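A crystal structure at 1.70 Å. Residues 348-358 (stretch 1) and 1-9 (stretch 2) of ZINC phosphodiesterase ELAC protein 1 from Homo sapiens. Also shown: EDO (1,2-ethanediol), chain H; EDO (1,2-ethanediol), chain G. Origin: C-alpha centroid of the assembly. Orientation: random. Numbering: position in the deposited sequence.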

ATOM      1  N   LEU A 348      13.492 -20.185 -10.780  1.00 30.53           N
ATOM      2  CA  LEU A 348      12.201 -19.472 -10.666  1.00 30.31           C
ATOM      3  C   LEU A 348      12.022 -18.978  -9.245  1.00 29.13           C
ATOM      4  O   LEU A 348      11.955 -19.763  -8.304  1.00 31.19           O
ATOM      5  CB  LEU A 348      11.045 -20.380 -11.089  1.00 32.88           C
ATOM      6  CG  LEU A 348      11.336 -21.134 -12.385  1.00 33.42           C
ATOM      7  CD1 LEU A 348      10.132 -22.038 -12.680  1.00 37.72           C
ATOM      8  CD2 LEU A 348      11.701 -20.141 -13.513  1.00 34.15           C
ATOM      9  N   ALA A 349      11.896 -17.657  -9.108  1.00 28.69           N
ATOM     10  CA  ALA A 349      11.721 -17.024  -7.809  1.00 27.87           C
ATOM     11  C   ALA A 349      10.371 -17.425  -7.184  1.00 28.18           C
ATOM     12  O   ALA A 349       9.365 -17.565  -7.879  1.00 27.66           O
ATOM     13  CB  ALA A 349      11.821 -15.484  -7.908  1.00 27.14           C
ATOM     14  N   GLU A 350      10.417 -17.658  -5.891  1.00 29.19           N
ATOM     15  CA  GLU A 350       9.215 -17.761  -5.056  1.00 30.22           C
ATOM     16  C   GLU A 350       9.368 -16.808  -3.883  1.00 29.13           C
ATOM     17  O   GLU A 350      10.488 -16.514  -3.471  1.00 28.92           O
ATOM     18  CB  GLU A 350       9.012 -19.195  -4.541  1.00 34.65           C
ATOM     19  CG  GLU A 350       8.870 -20.178  -5.649  1.00 41.02           C
ATOM     20  CD  GLU A 350       8.837 -21.627  -5.183  1.00 57.68           C
ATOM     21  OE1 GLU A 350       8.928 -21.904  -3.965  1.00 49.53           O
ATOM     22  OE2 GLU A 350       8.706 -22.485  -6.070  1.00 55.60           O
ATOM     23  N   ASP A 351       8.241 -16.341  -3.303  1.00 28.39           N
ATOM     24  CA  ASP A 351       8.344 -15.510  -2.130  1.00 28.61           C
ATOM     25  C   ASP A 351       9.107 -16.278  -1.033  1.00 29.84           C
ATOM     26  O   ASP A 351       8.881 -17.488  -0.791  1.00 30.64           O
ATOM     27  CB  ASP A 351       6.967 -15.106  -1.561  1.00 28.54           C
ATOM     28  CG  ASP A 351       6.153 -14.248  -2.505  1.00 27.93           C
ATOM     29  OD1 ASP A 351       6.595 -13.937  -3.655  1.00 27.97           O
ATOM     30  OD2 ASP A 351       5.068 -13.780  -2.037  1.00 27.53           O
ATOM     31  N   PHE A 352      10.007 -15.528  -0.403  1.00 30.06           N
ATOM     32  CA  PHE A 352      10.839 -15.925   0.760  1.00 31.34           C
ATOM     33  C   PHE A 352      12.044 -16.774   0.393  1.00 32.00           C
ATOM     34  O   PHE A 352      12.821 -17.185   1.266  1.00 33.23           O
ATOM     35  CB  PHE A 352      10.002 -16.540   1.878  1.00 32.32           C
ATOM     36  CG  PHE A 352       8.878 -15.658   2.289  1.00 31.85           C
ATOM     37  CD1 PHE A 352       9.148 -14.491   2.935  1.00 31.78           C
ATOM     38  CD2 PHE A 352       7.565 -15.991   2.007  1.00 31.59           C
ATOM     39  CE1 PHE A 352       8.120 -13.609   3.290  1.00 31.40           C
ATOM     40  CE2 PHE A 352       6.526 -15.133   2.356  1.00 31.26           C
ATOM     41  CZ  PHE A 352       6.812 -13.948   3.004  1.00 31.17           C
ATOM     42  N   MET A 353      12.214 -16.996  -0.907  1.00 31.29           N
ATOM     43  CA  MET A 353      13.414 -17.652  -1.407  1.00 32.20           C
ATOM     44  C   MET A 353      14.634 -16.780  -1.082  1.00 32.16           C
ATOM     45  O   MET A 353      14.608 -15.556  -1.236  1.00 31.34           O
ATOM     46  CB  MET A 353      13.317 -17.881  -2.917  1.00 32.12           C
ATOM     47  CG  MET A 353      14.511 -18.602  -3.546  1.00 34.48           C
ATOM     48  SD  MET A 353      14.377 -18.697  -5.334  1.00 36.66           S
ATOM     49  CE  MET A 353      13.414 -20.188  -5.472  1.00 36.88           C
ATOM     50  N   VAL A 354      15.685 -17.433  -0.575  1.00 33.48           N
ATOM     51  CA  VAL A 354      16.943 -16.773  -0.328  1.00 34.01           C
ATOM     52  C   VAL A 354      18.007 -17.441  -1.169  1.00 34.58           C
ATOM     53  O   VAL A 354      18.132 -18.641  -1.126  1.00 35.47           O
ATOM     54  CB  VAL A 354      17.364 -16.889   1.147  1.00 35.86           C
ATOM     55  CG1 VAL A 354      18.671 -16.128   1.378  1.00 36.37           C
ATOM     56  CG2 VAL A 354      16.280 -16.327   2.068  1.00 35.38           C
ATOM     57  N   ILE A 355      18.731 -16.646  -1.944  1.00 34.13           N
ATOM     58  CA  ILE A 355      19.856 -17.122  -2.757  1.00 35.48           C
ATOM     59  C   ILE A 355      21.128 -16.463  -2.240  1.00 36.06           C
ATOM     60  O   ILE A 355      21.211 -15.270  -2.154  1.00 35.20           O
ATOM     61  CB  ILE A 355      19.701 -16.784  -4.248  1.00 35.25           C
ATOM     62  CG1 ILE A 355      18.451 -17.452  -4.814  1.00 36.78           C
ATOM     63  CG2 ILE A 355      20.922 -17.280  -5.024  1.00 36.94           C
ATOM     64  CD1 ILE A 355      18.058 -16.981  -6.184  1.00 35.71           C
ATOM     65  N   SER A 356      22.127 -17.288  -1.937  1.00 39.16           N
ATOM     66  CA  SER A 356      23.384 -16.838  -1.365  1.00 42.03           C
ATOM     67  C   SER A 356      24.341 -16.688  -2.543  1.00 45.28           C
ATOM     68  O   SER A 356      24.316 -17.524  -3.441  1.00 44.12           O
ATOM     69  CB  SER A 356      23.904 -17.923  -0.392  1.00 50.14           C
ATOM     70  OG  SER A 356      24.830 -17.418   0.543  1.00 59.51           O
ATOM     71  N   ILE A 357      25.176 -15.642  -2.563  1.00 44.21           N
ATOM     72  CA  ILE A 357      26.138 -15.474  -3.667  1.00 48.88           C
ATOM     73  C   ILE A 357      27.538 -15.644  -3.085  1.00 52.78           C
ATOM     74  O   ILE A 357      28.020 -14.792  -2.346  1.00 47.23           O
ATOM     75  CB  ILE A 357      26.020 -14.111  -4.407  1.00 48.92           C
ATOM     76  CG1 ILE A 357      24.593 -13.859  -4.920  1.00 52.07           C
ATOM     77  CG2 ILE A 357      26.938 -14.078  -5.602  1.00 53.02           C
ATOM     78  CD1 ILE A 357      23.581 -13.697  -3.865  1.00 56.93           C
ATOM     79  N   PRO A 358      28.190 -16.775  -3.393  1.00 49.80           N
ATOM     80  CA  PRO A 358      29.523 -16.985  -2.852  1.00 48.89           C
ATOM     81  C   PRO A 358      30.547 -16.093  -3.538  1.00 47.97           C
ATOM     82  O   PRO A 358      30.335 -15.627  -4.662  1.00 45.86           O
ATOM     83  CB  PRO A 358      29.801 -18.463  -3.154  1.00 61.31           C
ATOM     84  CG  PRO A 358      29.000 -18.756  -4.376  1.00 64.86           C
ATOM     85  CD  PRO A 358      27.794 -17.846  -4.329  1.00 58.36           C
TER
HETATM   86  C1  EDO H1367      23.909 -12.029   5.210  1.00 75.55           C
HETATM   87  O1  EDO H1367      24.221 -11.072   6.230  1.00 78.60           O
HETATM   88  C2  EDO H1367      24.490 -11.555   3.888  1.00 74.84           C
HETATM   89  O2  EDO H1367      24.149 -12.494   2.879  1.00 81.17           O
HETATM   90  C1  EDO G1366      14.583 -14.372   5.279  1.00 42.33           C
HETATM   91  O1  EDO G1366      13.875 -14.628   4.062  1.00 66.25           O
HETATM   92  C2  EDO G1366      16.098 -14.440   5.142  1.00 71.25           C
HETATM   93  O2  EDO G1366      16.581 -13.397   4.316  1.00 42.25           O
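Stretch 2 (1-9) MDVTFLGTG

The amino-terminal segment, residues 1-9, lies alongside residues 348-358, near the other end of the chain, as the neighbouring strand of an antiparallel pair. Asp2 to Phe5 are extended and run against the strand formed by Val354 to Ser356; the N-to-C directions of the two strands differ by 167°, and their axes approach to 4.6 Å. Because the directions oppose, Met1 lies opposite Ile357 and the register then descends through Asp2 with Ser356, Val3 with Ile355 and Thr4 with Val354. The CA-CA separations reflect the usual antiparallel alternation: 5.2 Å between Ile355 CA and Val3 CA, a hydrogen-bonded pair, but 4.4 Å between Val354 CA and Thr4 CA and 4.2 Å between Ser356 CA and Asp2 CA, both non-hydrogen-bonded pairs.

Val3 and Ile355 exchange two bonds, Val3 N to Ile355 O and Ile355 N to Val3 O, each 2.8 Å long. The ladder continues at one end with Ile357 N donating to Met1 O (2.9 Å) and at the other with Phe5 N donating to Met353 O (2.9 Å). Between these rungs, CA-H groups also approach carbonyl oxygens, most closely Val354 CA to Val3 O at 3.2 Å.

Just before Val354 the first stretch forms a type II β turn from Glu350 to Met353, closed by Met353 N donating to Glu350 O (3.1 Å). Phe352, with phi/psi of 79°/3°, occupies the third position of the turn and directs its amide to the second stretch, where Phe352 N donates to Phe5 O over 2.7 Å. The second stretch turns a corner at Leu6, and Thr8 then comes against the turn.

Side chains alternate between the two faces of the strand pair. Val354, Ser356, Asp2 and Thr4 share one face, where Val354 CG1 lies 3.9 Å from Asp2 CB and Val354 CG2 3.7 Å from Thr4 OG1. On this side Thr4 OG1 also shares a 2.6 Å hydrogen bond with O2 of the chain G ethanediol. The other face carries Ile355 and Val3, both buried, and neighbouring side chains extend the apolar contact: Ile357 CD1 packs 3.6 Å from Val3 CG2.

Phe5 has the largest area covered by the first stretch. Ala349 CB sits over one face of its ring, 3.7 Å from Phe5 CD2, in a CH-π arrangement, while Ile355 CD1 approaches the ring edge at 3.9 Å from Phe5 CE1. Met353 SD stands obliquely to the ring.

Past the corner, a polar contact joins the apolar ones. The CA-to-CB bond of Asp351 points sideways, but with chi1 in m the carboxylate comes nearer to the second stretch, and Thr8 OG1 donates to Asp351 OD1 at 2.7 Å. Thr8 CG2 meanwhile rests 3.7 Å from Ala349 CB, so the threonine combines polar and apolar contacts. At the opposite end, a water accepts from Met1 N and donates to Ile357 O, both at 2.8 Å, bridging the stretches beside the Ile357 N to Met1 O bond.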

ATOM      1  N   MET A   1      26.718 -12.505   1.438  1.00 48.07           N
ATOM      2  CA  MET A   1      25.842 -11.751   0.492  1.00 45.77           C
ATOM      3  C   MET A   1      24.691 -12.634   0.052  1.00 44.17           C
ATOM      4  O   MET A   1      24.889 -13.731  -0.465  1.00 42.73           O
ATOM      5  CB  MET A   1      26.609 -11.280  -0.735  1.00 47.27           C
ATOM      6  CG  MET A   1      25.752 -10.524  -1.741  1.00 47.28           C
ATOM      7  SD  MET A   1      26.642 -10.070  -3.220  1.00 52.35           S
ATOM      8  CE  MET A   1      27.483  -8.557  -2.705  1.00 54.97           C
ATOM      9  N   ASP A   2      23.473 -12.159   0.272  1.00 39.32           N
ATOM     10  CA  ASP A   2      22.317 -12.918  -0.186  1.00 38.30           C
ATOM     11  C   ASP A   2      21.217 -12.026  -0.724  1.00 35.19           C
ATOM     12  O   ASP A   2      21.198 -10.820  -0.498  1.00 35.32           O
ATOM     13  CB  ASP A   2      21.805 -13.923   0.858  1.00 43.30           C
ATOM     14  CG  ASP A   2      21.572 -13.321   2.217  1.00 49.68           C
ATOM     15  OD1 ASP A   2      20.869 -12.300   2.331  1.00 43.29           O
ATOM     16  OD2 ASP A   2      22.089 -13.896   3.197  1.00 63.42           O
ATOM     17  N   VAL A   3      20.375 -12.642  -1.530  1.00 33.43           N
ATOM     18  CA  VAL A   3      19.208 -12.024  -2.098  1.00 32.25           C
ATOM     19  C   VAL A   3      17.977 -12.735  -1.546  1.00 31.31           C
ATOM     20  O   VAL A   3      17.890 -13.947  -1.610  1.00 32.01           O
ATOM     21  CB  VAL A   3      19.311 -12.167  -3.611  1.00 33.39           C
ATOM     22  CG1 VAL A   3      18.221 -11.504  -4.322  1.00 32.88           C
ATOM     23  CG2 VAL A   3      20.660 -11.560  -4.071  1.00 38.85           C
ATOM     24  N   THR A   4      17.041 -11.966  -0.998  1.00 30.40           N
ATOM     25  CA  THR A   4      15.786 -12.502  -0.498  1.00 30.15           C
ATOM     26  C   THR A   4      14.605 -11.936  -1.296  1.00 28.77           C
ATOM     27  O   THR A   4      14.405 -10.724  -1.351  1.00 28.15           O
ATOM     28  CB  THR A   4      15.568 -12.154   0.994  1.00 31.60           C
ATOM     29  OG1 THR A   4      16.624 -12.696   1.785  1.00 34.22           O
ATOM     30  CG2 THR A   4      14.197 -12.712   1.500  1.00 31.32           C
ATOM     31  N   PHE A   5      13.830 -12.814  -1.909  1.00 28.76           N
ATOM     32  CA  PHE A   5      12.614 -12.415  -2.628  1.00 28.04           C
ATOM     33  C   PHE A   5      11.461 -12.228  -1.678  1.00 27.69           C
ATOM     34  O   PHE A   5      11.053 -13.156  -1.003  1.00 29.70           O
ATOM     35  CB  PHE A   5      12.281 -13.429  -3.713  1.00 29.00           C
ATOM     36  CG  PHE A   5      13.300 -13.445  -4.803  1.00 32.03           C
ATOM     37  CD1 PHE A   5      14.450 -14.176  -4.639  1.00 34.09           C
ATOM     38  CD2 PHE A   5      13.180 -12.629  -5.937  1.00 33.98           C
ATOM     39  CE1 PHE A   5      15.469 -14.170  -5.612  1.00 38.40           C
ATOM     40  CE2 PHE A   5      14.230 -12.619  -6.922  1.00 31.44           C
ATOM     41  CZ  PHE A   5      15.332 -13.380  -6.745  1.00 37.56           C
ATOM     42  N   LEU A   6      10.876 -11.045  -1.652  1.00 26.94           N
ATOM     43  CA  LEU A   6       9.719 -10.776  -0.823  1.00 27.95           C
ATOM     44  C   LEU A   6       8.399 -10.899  -1.599  1.00 29.85           C
ATOM     45  O   LEU A   6       7.380 -11.362  -1.065  1.00 31.00           O
ATOM     46  CB  LEU A   6       9.824  -9.429  -0.112  1.00 29.03           C
ATOM     47  CG  LEU A   6      11.015  -9.326   0.851  1.00 31.32           C
ATOM     48  CD1 LEU A   6      11.274  -7.918   1.294  1.00 36.03           C
ATOM     49  CD2 LEU A   6      10.894 -10.265   2.063  1.00 32.58           C
ATOM     50  N   GLY A   7       8.432 -10.486  -2.852  1.00 26.53           N
ATOM     51  CA  GLY A   7       7.296 -10.587  -3.736  1.00 25.26           C
ATOM     52  C   GLY A   7       7.734 -10.836  -5.151  1.00 25.51           C
ATOM     53  O   GLY A   7       8.623 -10.109  -5.722  1.00 27.26           O
ATOM     54  N   THR A   8       7.108 -11.834  -5.726  1.00 24.57           N
ATOM     55  CA  THR A   8       7.489 -12.430  -7.009  1.00 24.84           C
ATOM     56  C   THR A   8       6.355 -12.366  -8.027  1.00 24.53           C
ATOM     57  O   THR A   8       6.443 -12.951  -9.079  1.00 24.97           O
ATOM     58  CB  THR A   8       7.968 -13.844  -6.817  1.00 25.72           C
ATOM     59  OG1 THR A   8       6.923 -14.697  -6.261  1.00 26.16           O
ATOM     60  CG2 THR A   8       9.204 -13.871  -5.856  1.00 26.33           C
ATOM     61  N   GLY A   9       5.261 -11.679  -7.687  1.00 24.08           N
ATOM     62  CA  GLY A   9       4.167 -11.601  -8.619  1.00 23.99           C
ATOM     63  C   GLY A   9       4.140 -10.344  -9.460  1.00 23.48           C
ATOM     64  O   GLY A   9       4.677  -9.269  -9.076  1.00 24.34           O
TER
HETATM   65  O   HOH W   1      27.758 -14.892   0.400  1.00 52.34           O